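Acidocalcisomal pyrophosphatase (Trypanosoma brucei brucei, PDB 5C5V) probably hydrolyses inorganic pyrophosphate to phosphate with the help of magnesium, through a PPase domain that follows an N-terminal EF-hand domain. Local coordinates at residues R38-G43 and T77-M82; M4-M9 and K63-W68. One frame throughout, in Å; residues are numbered along the deposited sequence.

Both interactions belong to the helical EF-hand domain at the N-terminal end of the chain, away from the magnesium and imidodiphosphate sites of the PPase domain. Their centres are about 16 Å apart. Interaction 2 joins helix 3-14 to helix 61-69; interaction 1 joins the loop between helices 26-36 and 43-53 to helix 73-87. Along the chain the segments alternate, 4-9, 38-43, 63-68, 77-82, so the two contacts cross along the chain. The consecutive helices 61-69 and 73-87 tie them together: Phe80 packs on Ile5, Ile8 and Trp68, and Cys79 SG lies 3.9 Å from Trp68 CH2. The two contacts thus share a continuous apolar patch, buried at interaction 2 and nearer the surface at interaction 1.

Interaction 1 of 2, residues R38-G43 and T77-M82; sequences RNMSDG and TKCFSM
Met40, in the loop between helices 26-36 and 43-53, sets its methyl group against Cys79 of helix 73-87. Its CG stands anti to the carbonyl carbon (chi1 -46°) and the chain beyond is fully extended, which carries Met40 CE to 3.4 Å from Cys79 CB; Cys79 SG is a little farther off. The Lys78 chain, also straight beyond CG, crosses that of Met40 at about a right angle, with Lys78 CE 4.0 Å from Met40 CE. Lys78 brings aliphatic carbon to this loop, while its ammonium goes on to a salt bridge with Asp44 at the start of helix 43-53.

One turn farther along the helix, Met82 meets Asn39 and Arg38. CG anti to the backbone N (chi1 170°) and an extended chi2 put Met82 SD beside both. Asn39 OD1 lies 3.5 Å from Met82 CB and 3.8 Å from Met82 SD, a van der Waals contact of the amide oxygen with the methylene and, a little farther off, the sulfur. Arg38 crosses the same side chain at about a right angle: Met82 SD is 4.0 Å from Arg38 CB and sits near the guanidinium plane, at its edge. Arg38 also packs on Val336 of the second subunit.

Past the contact, the loop turns into helix 43-53 through an ST turn, in which Ser41 OG accepts from Gly43 N at 2.8 Å. Met40 packs on Val45 and Met48 of that helix, while Cys79 and Met82 rest on Leu36 and Tyr35 of helix 26-36. This is loop-on-helix packing at the surface of the EF-hand domain, where the linker between two successive helices lies across a later one.

Interaction 2 of 2, residues M4-M9 and K63-W68; sequences MIKKIM and KFWAWW
Met9 and Trp65 lie at the middle of a helix-helix contact inside the EF-hand domain, where helix 3-14 packs against helix 61-69. The local axes approach to 11.0 Å and run at 124° to each other, a separation filled by the Trp65 indole and the Met9 and Lys6 side chains.

The CH-pi contacts come first. The Trp65 indole slides under Lys6, so that Lys6 CA stands over one face, 3.9 Å from the centroid of the Trp65 six-membered ring. With CG anti to the backbone N (chi1 -176°) and the rest of the chain extended, the Lys6 methylenes continue across the indole until Lys6 CE is 3.9 Å from Trp65 NE1. Beyond the ring the ammonium has Glu62 as a long, weak ion-pair partner. On Trp68, Met9 CE sits over the face, 3.8 Å from the centroid of the Trp68 six-membered ring.

Sulfur adds a Met-aromatic contact on the same ring: Met9 SD lies over the face, 4.3 Å from that Trp68 centroid. The bends of Met9 at chi2 (-57°) and chi3 place SD and CE there.

Plain apolar packing completes the interface. Met9 CG meets the edge of the Trp65 ring, 3.6 Å from Trp65 CZ3. Met9 CE, already over Trp68, also touches Phe64 CE2, so this one methyl group bridges Phe64 and Trp68. Ile5 CG2 packs on Trp65 CH2, while Trp68 also touches Arg76 of helix 73-87.

One polar atom is buried here without a partner, Trp68 NE1, whose neighbour on helix 3-14 is Ile5 CG2, 4.3 Å from Trp68 NE1.

Interaction 1 of 2, residues R38-G43 and T77-M82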
ATOM      1  N   ARG A  38     -16.465  23.462 -46.035  1.00 76.56           N
ATOM      2  CA  ARG A  38     -17.743  22.780 -45.889  1.00 77.02           C
ATOM      3  C   ARG A  38     -18.942  23.727 -45.770  1.00 77.63           C
ATOM      4  O   ARG A  38     -20.041  23.393 -46.191  1.00 78.25           O
ATOM      5  CB  ARG A  38     -17.682  21.861 -44.660  1.00 76.48           C
ATOM      6  CG  ARG A  38     -18.816  20.856 -44.555  1.00 77.12           C
ATOM      7  CD  ARG A  38     -18.645  19.925 -43.348  1.00 76.83           C
ATOM      8  NE  ARG A  38     -17.496  19.032 -43.492  1.00 76.33           N
ATOM      9  CZ  ARG A  38     -17.569  17.772 -43.924  1.00 76.44           C
ATOM     10  NH1 ARG A  38     -18.745  17.246 -44.249  1.00 76.70           N
ATOM     11  NH2 ARG A  38     -16.464  17.037 -44.029  1.00 75.66           N
ATOM     12  N   ASN A  39     -18.738  24.922 -45.241  1.00 78.45           N
ATOM     13  CA  ASN A  39     -19.843  25.849 -45.146  1.00 79.24           C
ATOM     14  C   ASN A  39     -19.689  26.929 -46.192  1.00 79.86           C
ATOM     15  O   ASN A  39     -20.100  28.066 -45.989  1.00 80.11           O
ATOM     16  CB  ASN A  39     -19.924  26.438 -43.752  1.00 79.23           C
ATOM     17  CG  ASN A  39     -20.314  25.401 -42.723  1.00 79.34           C
ATOM     18  OD1 ASN A  39     -19.554  25.091 -41.798  1.00 78.81           O
ATOM     19  ND2 ASN A  39     -21.508  24.834 -42.895  1.00 79.40           N
ATOM     20  N   MET A  40     -19.062  26.550 -47.306  1.00 82.34           N
ATOM     21  CA  MET A  40     -18.827  27.445 -48.430  1.00 82.60           C
ATOM     22  C   MET A  40     -19.218  26.723 -49.705  1.00 82.93           C
ATOM     23  O   MET A  40     -19.622  25.561 -49.682  1.00 82.44           O
ATOM     24  CB  MET A  40     -17.354  27.852 -48.513  1.00 82.36           C
ATOM     25  CG  MET A  40     -16.729  28.267 -47.181  1.00 81.66           C
ATOM     26  SD  MET A  40     -15.008  28.758 -47.404  1.00 81.62           S
ATOM     27  CE  MET A  40     -14.529  29.167 -45.727  1.00 80.56           C
ATOM     28  N   SER A  41     -19.101  27.427 -50.821  1.00 84.98           N
ATOM     29  CA  SER A  41     -19.361  26.854 -52.130  1.00 85.53           C
ATOM     30  C   SER A  41     -18.049  26.474 -52.784  1.00 85.62           C
ATOM     31  O   SER A  41     -17.507  25.381 -52.616  1.00 85.73           O
ATOM     32  CB  SER A  41     -20.081  27.847 -53.033  1.00 85.92           C
ATOM     33  OG  SER A  41     -19.193  28.896 -53.380  1.00 86.40           O
ATOM     34  N   ASP A  42     -17.555  27.461 -53.524  1.00 90.89           N
ATOM     35  CA  ASP A  42     -16.308  27.415 -54.266  1.00 90.83           C
ATOM     36  C   ASP A  42     -15.815  28.837 -54.474  1.00 90.96           C
ATOM     37  O   ASP A  42     -14.623  29.035 -54.704  1.00 90.63           O
ATOM     38  CB  ASP A  42     -16.498  26.666 -55.583  1.00 90.93           C
ATOM     39  CG  ASP A  42     -16.440  25.159 -55.399  1.00 90.60           C
ATOM     40  OD1 ASP A  42     -15.752  24.700 -54.464  1.00 89.62           O
ATOM     41  OD2 ASP A  42     -17.175  24.439 -56.113  1.00 91.58           O
ATOM     42  N   GLY A  43     -16.732  29.814 -54.414  1.00 90.71           N
ATOM     43  CA  GLY A  43     -16.372  31.229 -54.498  1.00 90.62           C
ATOM     44  C   GLY A  43     -15.332  31.638 -53.460  1.00 90.35           C
ATOM     45  O   GLY A  43     -14.270  32.150 -53.809  1.00 90.48           O
ATOM     46  N   THR A  77     -14.491  34.023 -39.907  1.00 85.13           N
ATOM     47  CA  THR A  77     -15.377  33.695 -38.786  1.00 84.95           C
ATOM     48  C   THR A  77     -16.584  32.847 -39.226  1.00 84.91           C
ATOM     49  O   THR A  77     -17.175  32.150 -38.396  1.00 84.50           O
ATOM     50  CB  THR A  77     -15.839  34.963 -38.027  1.00 85.49           C
ATOM     51  OG1 THR A  77     -14.690  35.633 -37.486  1.00 85.39           O
ATOM     52  CG2 THR A  77     -16.753  34.585 -36.858  1.00 85.31           C
ATOM     53  N   LYS A  78     -16.987  32.922 -40.497  1.00 83.68           N
ATOM     54  CA  LYS A  78     -18.130  32.110 -40.908  1.00 83.70           C
ATOM     55  C   LYS A  78     -17.786  30.615 -40.817  1.00 83.35           C
ATOM     56  O   LYS A  78     -18.530  29.841 -40.199  1.00 82.96           O
ATOM     57  CB  LYS A  78     -18.581  32.415 -42.328  1.00 84.36           C
ATOM     58  CG  LYS A  78     -17.593  32.029 -43.417  1.00 84.25           C
ATOM     59  CD  LYS A  78     -18.082  32.528 -44.765  1.00 84.67           C
ATOM     60  CE  LYS A  78     -17.101  32.221 -45.879  1.00 84.78           C
ATOM     61  NZ  LYS A  78     -17.609  32.714 -47.202  1.00 85.15           N
ATOM     62  N   CYS A  79     -16.646  30.208 -41.386  1.00 82.15           N
ATOM     63  CA  CYS A  79     -16.296  28.793 -41.375  1.00 81.45           C
ATOM     64  C   CYS A  79     -15.750  28.459 -39.992  1.00 80.49           C
ATOM     65  O   CYS A  79     -15.890  27.337 -39.519  1.00 80.06           O
ATOM     66  CB  CYS A  79     -15.265  28.436 -42.458  1.00 81.29           C
ATOM     67  SG  CYS A  79     -13.518  28.549 -41.921  1.00 80.30           S
ATOM     68  N   PHE A  80     -15.147  29.448 -39.339  1.00 76.80           N
ATOM     69  CA  PHE A  80     -14.545  29.254 -38.025  1.00 76.09           C
ATOM     70  C   PHE A  80     -15.562  28.812 -36.981  1.00 75.97           C
ATOM     71  O   PHE A  80     -15.204  28.239 -35.951  1.00 75.46           O
ATOM     72  CB  PHE A  80     -13.866  30.534 -37.541  1.00 76.20           C
ATOM     73  CG  PHE A  80     -13.240  30.404 -36.180  1.00 75.60           C
ATOM     74  CD1 PHE A  80     -12.015  29.766 -36.016  1.00 74.95           C
ATOM     75  CD2 PHE A  80     -13.898  30.874 -35.054  1.00 75.61           C
ATOM     76  CE1 PHE A  80     -11.440  29.624 -34.754  1.00 74.37           C
ATOM     77  CE2 PHE A  80     -13.331  30.738 -33.788  1.00 75.37           C
ATOM     78  CZ  PHE A  80     -12.101  30.109 -33.639  1.00 74.60           C
ATOM     79  N   SER A  81     -16.832  29.096 -37.218  1.00 75.47           N
ATOM     80  CA  SER A  81     -17.846  28.654 -36.274  1.00 75.36           C
ATOM     81  C   SER A  81     -17.884  27.130 -36.245  1.00 74.86           C
ATOM     82  O   SER A  81     -18.094  26.532 -35.196  1.00 74.54           O
ATOM     83  CB  SER A  81     -19.217  29.224 -36.630  1.00 76.28           C
ATOM     84  OG  SER A  81     -20.179  28.767 -35.697  1.00 76.48           O
ATOM     85  N   MET A  82     -17.693  26.507 -37.406  1.00 73.12           N
ATOM     86  CA  MET A  82     -17.597  25.053 -37.476  1.00 72.76           C
ATOM     87  C   MET A  82     -16.325  24.567 -36.787  1.00 71.90           C
ATOM     88  O   MET A  82     -16.373  23.681 -35.943  1.00 71.39           O
ATOM     89  CB  MET A  82     -17.630  24.568 -38.927  1.00 73.13           C
ATOM     90  CG  MET A  82     -17.297  23.079 -39.067  1.00 73.07           C
ATOM     91  SD  MET A  82     -16.967  22.553 -40.766  1.00 73.31           S
ATOM     92  CE  MET A  82     -15.738  23.746 -41.295  1.00 72.58           C
TER

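Interaction 2 of 2, residues M4-M9 and K63-W68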
ATOM      1  N   MET A   4      -5.732  32.008 -28.203  1.00 72.19           N
ATOM      2  CA  MET A   4      -6.750  30.983 -28.067  1.00 71.91           C
ATOM      3  C   MET A   4      -7.160  30.420 -29.425  1.00 71.93           C
ATOM      4  O   MET A   4      -7.397  29.223 -29.575  1.00 71.35           O
ATOM      5  CB  MET A   4      -7.980  31.536 -27.367  1.00 72.43           C
ATOM      6  CG  MET A   4      -9.130  30.566 -27.402  1.00 72.46           C
ATOM      7  SD  MET A   4     -10.688  31.329 -26.950  1.00 73.62           S
ATOM      8  CE  MET A   4     -11.205  31.955 -28.544  1.00 74.32           C
ATOM      9  N   ILE A   5      -7.259  31.297 -30.419  1.00 71.60           N
ATOM     10  CA  ILE A   5      -7.618  30.864 -31.759  1.00 71.53           C
ATOM     11  C   ILE A   5      -6.477  30.075 -32.370  1.00 70.93           C
ATOM     12  O   ILE A   5      -6.697  29.123 -33.108  1.00 70.90           O
ATOM     13  CB  ILE A   5      -7.961  32.052 -32.669  1.00 72.67           C
ATOM     14  CG1 ILE A   5      -9.059  32.915 -32.034  1.00 73.36           C
ATOM     15  CG2 ILE A   5      -8.355  31.560 -34.057  1.00 72.48           C
ATOM     16  CD1 ILE A   5     -10.379  32.205 -31.853  1.00 73.09           C
ATOM     17  N   LYS A   6      -5.254  30.478 -32.057  1.00 71.17           N
ATOM     18  CA  LYS A   6      -4.082  29.799 -32.579  1.00 71.07           C
ATOM     19  C   LYS A   6      -4.004  28.339 -32.098  1.00 70.32           C
ATOM     20  O   LYS A   6      -3.615  27.448 -32.852  1.00 70.13           O
ATOM     21  CB  LYS A   6      -2.811  30.554 -32.191  1.00 71.13           C
ATOM     22  CG  LYS A   6      -1.553  29.950 -32.777  1.00 70.60           C
ATOM     23  CD  LYS A   6      -0.339  30.785 -32.459  1.00 70.91           C
ATOM     24  CE  LYS A   6       0.836  30.342 -33.305  1.00 70.84           C
ATOM     25  NZ  LYS A   6       2.034  31.196 -33.097  1.00 71.35           N
ATOM     26  N   LYS A   7      -4.380  28.097 -30.848  1.00 69.78           N
ATOM     27  CA  LYS A   7      -4.355  26.745 -30.294  1.00 69.08           C
ATOM     28  C   LYS A   7      -5.448  25.874 -30.901  1.00 69.07           C
ATOM     29  O   LYS A   7      -5.220  24.706 -31.218  1.00 68.83           O
ATOM     30  CB  LYS A   7      -4.493  26.790 -28.772  1.00 68.85           C
ATOM     31  CG  LYS A   7      -3.281  27.388 -28.083  1.00 68.91           C
ATOM     32  CD  LYS A   7      -3.280  27.083 -26.600  1.00 68.78           C
ATOM     33  CE  LYS A   7      -2.163  27.839 -25.895  1.00 68.82           C
ATOM     34  NZ  LYS A   7      -0.832  27.164 -26.076  1.00 68.58           N
ATOM     35  N   ILE A   8      -6.621  26.457 -31.092  1.00 66.89           N
ATOM     36  CA  ILE A   8      -7.695  25.787 -31.805  1.00 67.12           C
ATOM     37  C   ILE A   8      -7.228  25.348 -33.192  1.00 67.28           C
ATOM     38  O   ILE A   8      -7.461  24.212 -33.599  1.00 67.07           O
ATOM     39  CB  ILE A   8      -8.937  26.699 -31.940  1.00 67.81           C
ATOM     40  CG1 ILE A   8      -9.575  26.917 -30.563  1.00 67.93           C
ATOM     41  CG2 ILE A   8      -9.933  26.112 -32.918  1.00 67.99           C
ATOM     42  CD1 ILE A   8     -10.784  27.801 -30.567  1.00 68.49           C
ATOM     43  N   MET A   9      -6.546  26.241 -33.905  1.00 68.10           N
ATOM     44  CA  MET A   9      -6.094  25.940 -35.259  1.00 68.26           C
ATOM     45  C   MET A   9      -4.943  24.949 -35.241  1.00 67.63           C
ATOM     46  O   MET A   9      -4.745  24.195 -36.185  1.00 67.59           O
ATOM     47  CB  MET A   9      -5.664  27.220 -35.988  1.00 68.57           C
ATOM     48  CG  MET A   9      -6.786  28.204 -36.212  1.00 69.29           C
ATOM     49  SD  MET A   9      -8.172  27.524 -37.134  1.00 70.16           S
ATOM     50  CE  MET A   9      -7.506  27.426 -38.789  1.00 70.40           C
ATOM     51  N   LYS A  63       3.186  28.322 -41.281  1.00 76.68           N
ATOM     52  CA  LYS A  63       2.774  28.945 -42.530  1.00 77.14           C
ATOM     53  C   LYS A  63       1.266  28.852 -42.703  1.00 77.45           C
ATOM     54  O   LYS A  63       0.642  29.759 -43.233  1.00 78.10           O
ATOM     55  CB  LYS A  63       3.461  28.296 -43.732  1.00 77.23           C
ATOM     56  CG  LYS A  63       4.980  28.248 -43.669  1.00 77.13           C
ATOM     57  CD  LYS A  63       5.553  27.896 -45.041  1.00 77.68           C
ATOM     58  CE  LYS A  63       6.902  27.183 -44.963  1.00 77.41           C
ATOM     59  NZ  LYS A  63       7.338  26.794 -46.350  1.00 78.04           N
ATOM     60  N   PHE A  64       0.677  27.759 -42.239  1.00 74.43           N
ATOM     61  CA  PHE A  64      -0.768  27.616 -42.289  1.00 74.47           C
ATOM     62  C   PHE A  64      -1.431  28.704 -41.454  1.00 74.75           C
ATOM     63  O   PHE A  64      -2.432  29.288 -41.870  1.00 75.26           O
ATOM     64  CB  PHE A  64      -1.190  26.230 -41.800  1.00 73.90           C
ATOM     65  CG  PHE A  64      -2.679  26.049 -41.706  1.00 73.92           C
ATOM     66  CD1 PHE A  64      -3.440  25.839 -42.841  1.00 74.25           C
ATOM     67  CD2 PHE A  64      -3.315  26.087 -40.473  1.00 73.63           C
ATOM     68  CE1 PHE A  64      -4.810  25.676 -42.747  1.00 74.59           C
ATOM     69  CE2 PHE A  64      -4.678  25.918 -40.374  1.00 73.92           C
ATOM     70  CZ  PHE A  64      -5.428  25.715 -41.514  1.00 74.42           C
ATOM     71  N   TRP A  65      -0.859  28.978 -40.281  1.00 74.55           N
ATOM     72  CA  TRP A  65      -1.349  30.043 -39.415  1.00 74.77           C
ATOM     73  C   TRP A  65      -1.267  31.388 -40.128  1.00 75.71           C
ATOM     74  O   TRP A  65      -2.205  32.177 -40.080  1.00 76.29           O
ATOM     75  CB  TRP A  65      -0.555  30.089 -38.116  1.00 74.17           C
ATOM     76  CG  TRP A  65      -0.994  31.150 -37.128  1.00 74.62           C
ATOM     77  CD1 TRP A  65      -0.207  32.115 -36.565  1.00 74.79           C
ATOM     78  CD2 TRP A  65      -2.305  31.330 -36.567  1.00 74.42           C
ATOM     79  NE1 TRP A  65      -0.946  32.888 -35.699  1.00 74.93           N
ATOM     80  CE2 TRP A  65      -2.235  32.427 -35.682  1.00 74.79           C
ATOM     81  CE3 TRP A  65      -3.527  30.672 -36.727  1.00 74.31           C
ATOM     82  CZ2 TRP A  65      -3.337  32.877 -34.959  1.00 74.95           C
ATOM     83  CZ3 TRP A  65      -4.622  31.126 -36.013  1.00 74.75           C
ATOM     84  CH2 TRP A  65      -4.519  32.216 -35.137  1.00 74.80           C
ATOM     85  N   ALA A  66      -0.139  31.638 -40.791  1.00 76.84           N
ATOM     86  CA  ALA A  66       0.071  32.874 -41.528  1.00 77.61           C
ATOM     87  C   ALA A  66      -0.992  33.060 -42.599  1.00 78.21           C
ATOM     88  O   ALA A  66      -1.555  34.150 -42.743  1.00 78.89           O
ATOM     89  CB  ALA A  66       1.461  32.892 -42.152  1.00 77.66           C
ATOM     90  N   TRP A  67      -1.242  32.002 -43.365  1.00 79.12           N
ATOM     91  CA  TRP A  67      -2.275  32.031 -44.387  1.00 79.33           C
ATOM     92  C   TRP A  67      -3.635  32.350 -43.777  1.00 79.78           C
ATOM     93  O   TRP A  67      -4.380  33.196 -44.289  1.00 80.75           O
ATOM     94  CB  TRP A  67      -2.345  30.698 -45.129  1.00 79.09           C
ATOM     95  CG  TRP A  67      -3.665  30.511 -45.799  1.00 79.77           C
ATOM     96  CD1 TRP A  67      -4.056  31.019 -47.007  1.00 80.74           C
ATOM     97  CD2 TRP A  67      -4.798  29.809 -45.271  1.00 79.63           C
ATOM     98  NE1 TRP A  67      -5.359  30.658 -47.271  1.00 81.03           N
ATOM     99  CE2 TRP A  67      -5.834  29.911 -46.221  1.00 80.40           C
ATOM    100  CE3 TRP A  67      -5.035  29.101 -44.088  1.00 78.90           C
ATOM    101  CZ2 TRP A  67      -7.087  29.325 -46.025  1.00 80.30           C
ATOM    102  CZ3 TRP A  67      -6.277  28.519 -43.896  1.00 78.86           C
ATOM    103  CH2 TRP A  67      -7.287  28.635 -44.860  1.00 79.58           C
ATOM    104  N   TRP A  68      -3.951  31.675 -42.681  1.00 77.56           N
ATOM    105  CA  TRP A  68      -5.229  31.861 -42.020  1.00 77.63           C
ATOM    106  C   TRP A  68      -5.426  33.302 -41.569  1.00 78.31           C
ATOM    107  O   TRP A  68      -6.479  33.899 -41.809  1.00 78.75           O
ATOM    108  CB  TRP A  68      -5.349  30.932 -40.825  1.00 76.79           C
ATOM    109  CG  TRP A  68      -6.520  31.235 -39.959  1.00 76.82           C
ATOM    110  CD1 TRP A  68      -6.525  31.974 -38.814  1.00 76.66           C
ATOM    111  CD2 TRP A  68      -7.865  30.805 -40.165  1.00 76.98           C
ATOM    112  NE1 TRP A  68      -7.789  32.027 -38.291  1.00 76.87           N
ATOM    113  CE2 TRP A  68      -8.634  31.317 -39.101  1.00 77.02           C
ATOM    114  CE3 TRP A  68      -8.496  30.032 -41.145  1.00 77.09           C
ATOM    115  CZ2 TRP A  68     -10.001  31.086 -38.988  1.00 77.40           C
ATOM    116  CZ3 TRP A  68      -9.848  29.799 -41.033  1.00 77.29           C
ATOM    117  CH2 TRP A  68     -10.589  30.325 -39.962  1.00 77.69           C
TER